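Local coordinates for protein projannalysin (PDB 4JIX) that is the zymogen of the soluble zinc metallopeptidase jannalysin and, once activated, probably hydrolyses peptide bonds, at residues F43-K48 against I74-K79; L50-Y55 against Y67-E72. The protein carries 1 engineered substitution. One frame throughout, in Å; residues are numbered along the deposited sequence.

Contact 1 (F43-K48 against I74-K79); sequences FSFKTK and IHFKIK. With ZN (zinc ion), chain C; SO4 (sulfate ion), chain E.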
loop_
_atom_site.group_PDB
_atom_site.type_symbol
_atom_site.label_atom_id
_atom_site.label_comp_id
_atom_site.label_asym_id
_atom_site.label_seq_id
_atom_site.Cartn_x
_atom_site.Cartn_y
_atom_site.Cartn_z
ATOM N N PHE A 43 -5.616 1.482 14.431
ATOM C CA PHE A 43 -6.255 0.944 15.616
ATOM C C PHE A 43 -5.927 1.855 16.766
ATOM O O PHE A 43 -4.751 2.138 17.011
ATOM C CB PHE A 43 -5.817 -0.502 15.909
ATOM C CG PHE A 43 -6.596 -1.082 17.061
ATOM C CD1 PHE A 43 -7.863 -1.620 16.863
ATOM C CD2 PHE A 43 -6.106 -1.007 18.364
ATOM C CE1 PHE A 43 -8.613 -2.100 17.939
ATOM C CE2 PHE A 43 -6.863 -1.478 19.440
ATOM C CZ PHE A 43 -8.111 -2.018 19.220
ATOM N N SER A 44 -6.960 2.291 17.495
ATOM C CA SER A 44 -6.748 3.134 18.651
ATOM C C SER A 44 -6.939 2.319 19.921
ATOM O O SER A 44 -8.032 1.821 20.148
ATOM C CB SER A 44 -7.693 4.336 18.624
ATOM O OG SER A 44 -7.758 4.945 19.906
ATOM N N PHE A 45 -5.893 2.180 20.751
ATOM C CA PHE A 45 -5.997 1.475 22.042
ATOM C C PHE A 45 -6.853 2.268 23.034
ATOM O O PHE A 45 -7.496 1.672 23.896
ATOM C CB PHE A 45 -4.609 1.239 22.664
ATOM C CG PHE A 45 -3.871 0.060 22.085
ATOM C CD1 PHE A 45 -3.052 0.210 20.969
ATOM C CD2 PHE A 45 -3.998 -1.208 22.650
ATOM C CE1 PHE A 45 -2.381 -0.894 20.419
ATOM C CE2 PHE A 45 -3.313 -2.305 22.112
ATOM C CZ PHE A 45 -2.499 -2.141 21.012
ATOM N N LYS A 46 -6.858 3.602 22.903
ATOM C CA LYS A 46 -7.602 4.512 23.782
ATOM C C LYS A 46 -9.122 4.263 23.660
ATOM O O LYS A 46 -9.795 4.120 24.686
ATOM C CB LYS A 46 -7.246 5.974 23.444
ATOM C CG LYS A 46 -7.869 7.019 24.373
ATOM C CD LYS A 46 -7.520 8.422 23.907
ATOM C CE LYS A 46 -8.166 9.474 24.775
ATOM N NZ LYS A 46 -7.768 10.847 24.364
ATOM N N THR A 47 -9.648 4.155 22.419
ATOM C CA THR A 47 -11.089 3.929 22.226
ATOM C C THR A 47 -11.417 2.511 21.750
ATOM O O THR A 47 -12.602 2.201 21.602
ATOM C CB THR A 47 -11.685 4.951 21.248
ATOM O OG1 THR A 47 -11.012 4.847 19.994
ATOM C CG2 THR A 47 -11.643 6.382 21.785
ATOM N N LYS A 48 -10.391 1.645 21.533
ATOM C CA LYS A 48 -10.554 0.264 21.026
ATOM C C LYS A 48 -11.318 0.328 19.696
ATOM O O LYS A 48 -12.317 -0.360 19.500
ATOM C CB LYS A 48 -11.238 -0.652 22.068
ATOM C CG LYS A 48 -10.245 -1.258 23.048
ATOM C CD LYS A 48 -10.788 -1.350 24.469
ATOM C CE LYS A 48 -9.772 -1.917 25.444
ATOM N NZ LYS A 48 -8.559 -1.055 25.591
ATOM N N ILE A 74 -3.588 -7.981 15.527
ATOM C CA ILE A 74 -2.441 -8.624 16.187
ATOM C C ILE A 74 -1.888 -7.623 17.227
ATOM O O ILE A 74 -1.686 -8.012 18.376
ATOM C CB ILE A 74 -1.349 -9.132 15.198
ATOM C CG1 ILE A 74 -1.864 -10.377 14.430
ATOM C CG2 ILE A 74 -0.023 -9.472 15.951
ATOM C CD1 ILE A 74 -1.012 -10.731 13.215
ATOM N N HIS A 75 -1.742 -6.326 16.846
ATOM C CA HIS A 75 -1.302 -5.269 17.767
ATOM C C HIS A 75 -2.202 -5.247 19.012
ATOM O O HIS A 75 -1.702 -5.187 20.130
ATOM C CB HIS A 75 -1.345 -3.879 17.097
ATOM C CG HIS A 75 -0.227 -3.603 16.147
ATOM N ND1 HIS A 75 1.090 -3.600 16.565
ATOM C CD2 HIS A 75 -0.273 -3.286 14.835
ATOM C CE1 HIS A 75 1.804 -3.284 15.499
ATOM N NE2 HIS A 75 1.028 -3.088 14.435
ATOM N N PHE A 76 -3.526 -5.290 18.803
ATOM C CA PHE A 76 -4.479 -5.265 19.899
ATOM C C PHE A 76 -4.307 -6.503 20.782
ATOM O O PHE A 76 -4.285 -6.367 22.009
ATOM C CB PHE A 76 -5.926 -5.147 19.379
ATOM C CG PHE A 76 -6.985 -5.057 20.462
ATOM C CD1 PHE A 76 -8.177 -5.769 20.354
ATOM C CD2 PHE A 76 -6.808 -4.222 21.570
ATOM C CE1 PHE A 76 -9.167 -5.661 21.337
ATOM C CE2 PHE A 76 -7.801 -4.111 22.548
ATOM C CZ PHE A 76 -8.968 -4.841 22.432
ATOM N N LYS A 77 -4.124 -7.692 20.164
ATOM C CA LYS A 77 -3.954 -8.931 20.928
ATOM C C LYS A 77 -2.691 -8.921 21.820
ATOM O O LYS A 77 -2.772 -9.314 22.982
ATOM C CB LYS A 77 -3.912 -10.156 20.003
ATOM C CG LYS A 77 -4.165 -11.447 20.781
ATOM C CD LYS A 77 -3.569 -12.625 20.099
ATOM C CE LYS A 77 -3.706 -13.867 20.939
ATOM N NZ LYS A 77 -3.796 -15.069 20.073
ATOM N N ILE A 78 -1.543 -8.492 21.278
ATOM C CA ILE A 78 -0.268 -8.520 22.007
ATOM C C ILE A 78 -0.060 -7.262 22.893
ATOM O O ILE A 78 0.927 -7.196 23.632
ATOM C CB ILE A 78 0.922 -8.739 21.026
ATOM C CG1 ILE A 78 1.127 -7.528 20.071
ATOM C CG2 ILE A 78 0.745 -10.070 20.265
ATOM C CD1 ILE A 78 2.405 -7.495 19.312
ATOM N N LYS A 79 -0.980 -6.282 22.815
ATOM C CA LYS A 79 -0.919 -5.021 23.565
ATOM C C LYS A 79 0.416 -4.296 23.279
ATOM O O LYS A 79 1.142 -3.900 24.198
ATOM C CB LYS A 79 -1.140 -5.245 25.088
ATOM C CG LYS A 79 -2.474 -5.956 25.446
ATOM C CD LYS A 79 -3.717 -5.097 25.103
ATOM C CE LYS A 79 -5.047 -5.746 25.448
ATOM N NZ LYS A 79 -5.378 -6.872 24.548
HETATM ZN ZN ZN C . 1.687 -2.011 12.720
HETATM S S SO4 E . -9.265 8.075 19.080
HETATM O O1 SO4 E . -10.194 6.987 18.774
HETATM O O2 SO4 E . -8.305 7.639 20.093
HETATM O O3 SO4 E . -8.545 8.449 17.868
HETATM O O4 SO4 E . -10.009 9.236 19.570
HETATM O O HOH W 1 2.349 -0.843 10.999
#
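The carbonyl oxygen F76 O, near the end of helix 62-78, is held twice by K79: firmly by K79 NZ at 2.8 Å, and weakly by its backbone N. The lysine chain, bent at chi2 and chi4, curls back to deliver its ammonium at 26° to the carbonyl plane, and the same NZ forms a salt bridge with E27. K79 is the first residue to leave the helix, with positive phi, and its CA lies 3.9 Å from F45 CE2. H75 O lies at the edge of the F45 ring, near its plane, 3.3 Å from F45 CZ, and F45 CE2 comes 4.0 Å from F76 CD2 at the edge of the F76 ring. With CG anti to the backbone N (chi1 -174°), the F43 ring meets that of F76 obliquely, planes 36° apart, so that F43 CZ lies 3.5 Å from F76 CG, over one face and displaced toward the rim. F76 CB answers with a CH-pi contact over the F43 face. Within the same segment, F43 CE2 stands over the centre of one face of the F45 ring. K48 runs across F76 at about a right angle, its CG 3.8 Å from F76 CE2, while I25, E27 and I29 also touch F76. H75 binds zinc through NE2 at 2.1 Å and gives its ND1 hydrogen bond to S80 O. No hydrogen bond joins the two segments; the end of strand 41-44 and its turn are tied to the zinc-bearing helix mainly by aromatic and aliphatic packing, with polar bonding kept within each side or passed to neighbours.

Contact 2 (L50-Y55 against Y67-E72); sequences LRLNKY and YIILHE. With ZN (zinc ion), chain C; SO4 (sulfate ion), chain E.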
loop_
_atom_site.group_PDB
_atom_site.type_symbol
_atom_site.label_atom_id
_atom_site.label_comp_id
_atom_site.label_asym_id
_atom_site.label_seq_id
_atom_site.Cartn_x
_atom_site.Cartn_y
_atom_site.Cartn_z
ATOM N N LEU A 50 -11.154 0.115 15.547
ATOM C CA LEU A 50 -10.499 -0.291 14.317
ATOM C C LEU A 50 -11.011 0.673 13.253
ATOM O O LEU A 50 -12.232 0.759 13.062
ATOM C CB LEU A 50 -10.834 -1.772 13.987
ATOM C CG LEU A 50 -10.401 -2.308 12.605
ATOM C CD1 LEU A 50 -8.892 -2.437 12.508
ATOM C CD2 LEU A 50 -11.020 -3.666 12.329
ATOM N N ARG A 51 -10.116 1.465 12.635
ATOM C CA ARG A 51 -10.520 2.415 11.592
ATOM C C ARG A 51 -10.094 1.888 10.234
ATOM O O ARG A 51 -8.949 1.469 10.073
ATOM C CB ARG A 51 -9.957 3.828 11.833
ATOM C CG ARG A 51 -10.598 4.501 13.032
ATOM C CD ARG A 51 -10.330 5.993 13.126
ATOM N NE ARG A 51 -11.182 6.610 14.150
ATOM C CZ ARG A 51 -10.884 6.667 15.448
ATOM N NH1 ARG A 51 -9.737 6.171 15.898
ATOM N NH2 ARG A 51 -11.730 7.229 16.303
ATOM N N LEU A 52 -11.030 1.853 9.280
ATOM C CA LEU A 52 -10.755 1.340 7.935
ATOM C C LEU A 52 -11.148 2.366 6.897
ATOM O O LEU A 52 -12.227 2.957 6.996
ATOM C CB LEU A 52 -11.497 0.009 7.678
ATOM C CG LEU A 52 -11.192 -1.162 8.635
ATOM C CD1 LEU A 52 -12.193 -2.287 8.444
ATOM C CD2 LEU A 52 -9.769 -1.693 8.450
ATOM N N ASN A 53 -10.272 2.587 5.909
ATOM C CA ASN A 53 -10.523 3.541 4.840
ATOM C C ASN A 53 -11.690 3.044 3.980
ATOM O O ASN A 53 -11.665 1.918 3.474
ATOM C CB ASN A 53 -9.260 3.749 4.018
ATOM C CG ASN A 53 -9.426 4.655 2.833
ATOM O OD1 ASN A 53 -10.119 4.336 1.858
ATOM N ND2 ASN A 53 -8.731 5.768 2.867
ATOM N N LYS A 54 -12.705 3.902 3.820
ATOM C CA LYS A 54 -13.944 3.621 3.090
ATOM C C LYS A 54 -13.718 3.132 1.645
ATOM O O LYS A 54 -14.327 2.134 1.263
ATOM C CB LYS A 54 -14.870 4.850 3.101
ATOM C CG LYS A 54 -16.288 4.542 2.615
ATOM C CD LYS A 54 -17.257 5.661 2.948
ATOM C CE LYS A 54 -18.657 5.365 2.470
ATOM N NZ LYS A 54 -18.802 5.597 1.010
ATOM N N TYR A 55 -12.875 3.811 0.853
ATOM C CA TYR A 55 -12.628 3.385 -0.530
ATOM C C TYR A 55 -11.983 1.978 -0.582
ATOM O O TYR A 55 -12.349 1.168 -1.434
ATOM C CB TYR A 55 -11.763 4.405 -1.297
ATOM C CG TYR A 55 -11.416 3.950 -2.702
ATOM C CD1 TYR A 55 -10.211 3.305 -2.971
ATOM C CD2 TYR A 55 -12.309 4.129 -3.756
ATOM C CE1 TYR A 55 -9.905 2.849 -4.252
ATOM C CE2 TYR A 55 -12.010 3.676 -5.042
ATOM C CZ TYR A 55 -10.799 3.053 -5.288
ATOM O OH TYR A 55 -10.490 2.631 -6.561
ATOM N N TYR A 67 -5.789 -9.368 5.537
ATOM C CA TYR A 67 -4.398 -9.120 5.929
ATOM C C TYR A 67 -4.250 -7.802 6.705
ATOM O O TYR A 67 -3.512 -7.756 7.696
ATOM C CB TYR A 67 -3.477 -9.087 4.687
ATOM C CG TYR A 67 -2.005 -9.003 5.054
ATOM C CD1 TYR A 67 -1.261 -10.155 5.308
ATOM C CD2 TYR A 67 -1.369 -7.768 5.195
ATOM C CE1 TYR A 67 0.080 -10.083 5.687
ATOM C CE2 TYR A 67 -0.026 -7.684 5.570
ATOM C CZ TYR A 67 0.695 -8.846 5.805
ATOM O OH TYR A 67 2.014 -8.779 6.187
ATOM N N ILE A 68 -4.918 -6.736 6.220
ATOM C CA ILE A 68 -4.889 -5.385 6.792
ATOM C C ILE A 68 -5.503 -5.416 8.207
ATOM O O ILE A 68 -4.904 -4.888 9.141
ATOM C CB ILE A 68 -5.644 -4.400 5.841
ATOM C CG1 ILE A 68 -4.816 -4.087 4.563
ATOM C CG2 ILE A 68 -6.057 -3.107 6.552
ATOM C CD1 ILE A 68 -5.716 -3.488 3.372
ATOM N N ILE A 69 -6.698 -6.020 8.343
ATOM C CA ILE A 69 -7.411 -6.126 9.621
ATOM C C ILE A 69 -6.598 -7.001 10.579
ATOM O O ILE A 69 -6.489 -6.653 11.756
ATOM C CB ILE A 69 -8.862 -6.650 9.426
ATOM C CG1 ILE A 69 -9.713 -5.640 8.616
ATOM C CG2 ILE A 69 -9.536 -6.958 10.783
ATOM C CD1 ILE A 69 -10.980 -6.261 7.937
ATOM N N LEU A 70 -6.046 -8.139 10.083
ATOM C CA LEU A 70 -5.195 -9.041 10.868
ATOM C C LEU A 70 -4.017 -8.269 11.462
ATOM O O LEU A 70 -3.712 -8.453 12.637
ATOM C CB LEU A 70 -4.673 -10.207 10.009
ATOM C CG LEU A 70 -3.765 -11.250 10.695
ATOM C CD1 LEU A 70 -4.518 -12.077 11.776
ATOM C CD2 LEU A 70 -3.124 -12.186 9.663
ATOM N N HIS A 71 -3.371 -7.406 10.666
ATOM C CA HIS A 71 -2.250 -6.593 11.157
ATOM C C HIS A 71 -2.677 -5.764 12.387
ATOM O O HIS A 71 -2.011 -5.813 13.417
ATOM C CB HIS A 71 -1.701 -5.650 10.054
ATOM C CG HIS A 71 -0.498 -4.862 10.504
ATOM N ND1 HIS A 71 0.787 -5.272 10.202
ATOM C CD2 HIS A 71 -0.434 -3.740 11.257
ATOM C CE1 HIS A 71 1.594 -4.367 10.745
ATOM N NE2 HIS A 71 0.902 -3.443 11.426
ATOM N N GLU A 72 -3.771 -5.005 12.270
ATOM C CA GLU A 72 -4.226 -4.147 13.380
ATOM C C GLU A 72 -4.615 -4.932 14.626
ATOM O O GLU A 72 -4.395 -4.467 15.748
ATOM C CB GLU A 72 -5.449 -3.315 12.962
ATOM C CG GLU A 72 -5.300 -2.582 11.643
ATOM C CD GLU A 72 -4.151 -1.606 11.588
ATOM O OE1 GLU A 72 -3.656 -1.189 12.658
ATOM O OE2 GLU A 72 -3.711 -1.296 10.462
HETATM ZN ZN ZN C . 1.687 -2.011 12.720
HETATM S S SO4 E . -9.265 8.075 19.080
HETATM O O1 SO4 E . -10.194 6.987 18.774
HETATM O O2 SO4 E . -8.305 7.639 20.093
HETATM O O3 SO4 E . -8.545 8.449 17.868
HETATM O O4 SO4 E . -10.009 9.236 19.570
HETATM O O HOH W 1 2.349 -0.843 10.999
#
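I68 of helix 62-78 meets L52 only loosely, I68 CG2 lying 4.4 Å from L52 CD2. One residue on, I69 spreads its two branches over both leucines of the strand. Its CG1 approaches L52 CD2 at 4.0 Å, while CG2, anti to the backbone N, meets L50 CD2 at 3.9 Å; each leucine crosses the isoleucine at about a right angle. H71 makes no contact with the strand segment and binds zinc through NE2 at 2.1 Å. E72 comes back to the contact with its aliphatic part: CB packs 3.6 Å from L50 CD1, and CG is almost as near. H71 and E72 begin the HExxH sequence of this clan, in which the glutamate commonly serves as general base, a role E72 probably shares. Every touching side chain is buried. The strand 50-53 runs roughly antiparallel to the helix 67-72, at 153° and with 9.9 Å between the axes. Helix 12-22 sets I12 against both L52 and I69, and I15 and I19 against I69; strand 41-44 places A41 against I68 and E72, helix 97-111 brings I107 to I68, and I112 of the second subunit packs on I68, H71 and E72.

Overall arrangement
Contacts 1 and 2 are a worked case of one helix serving both a sheet and a metal. Both use helix 62-78: contact 2 takes an earlier part and contact 1 its end, with centres 12 Å apart, and they share one zinc site, to which H71, H75 and H83 contribute. Neighbouring strands 41-44 and 49-53 join them on the sheet side, where F43 CD1 packs 3.9 Å from L50 CA, and F43 N lies 3.8 Å from E72 OE1. Away from the metal, a sulfate probably from the crystallisation liquor bridges the two strand segments: its O1 accepts from T47 OG1 at 2.6 Å and from both R51 NH1 and NH2, and its O2 from S44 OG.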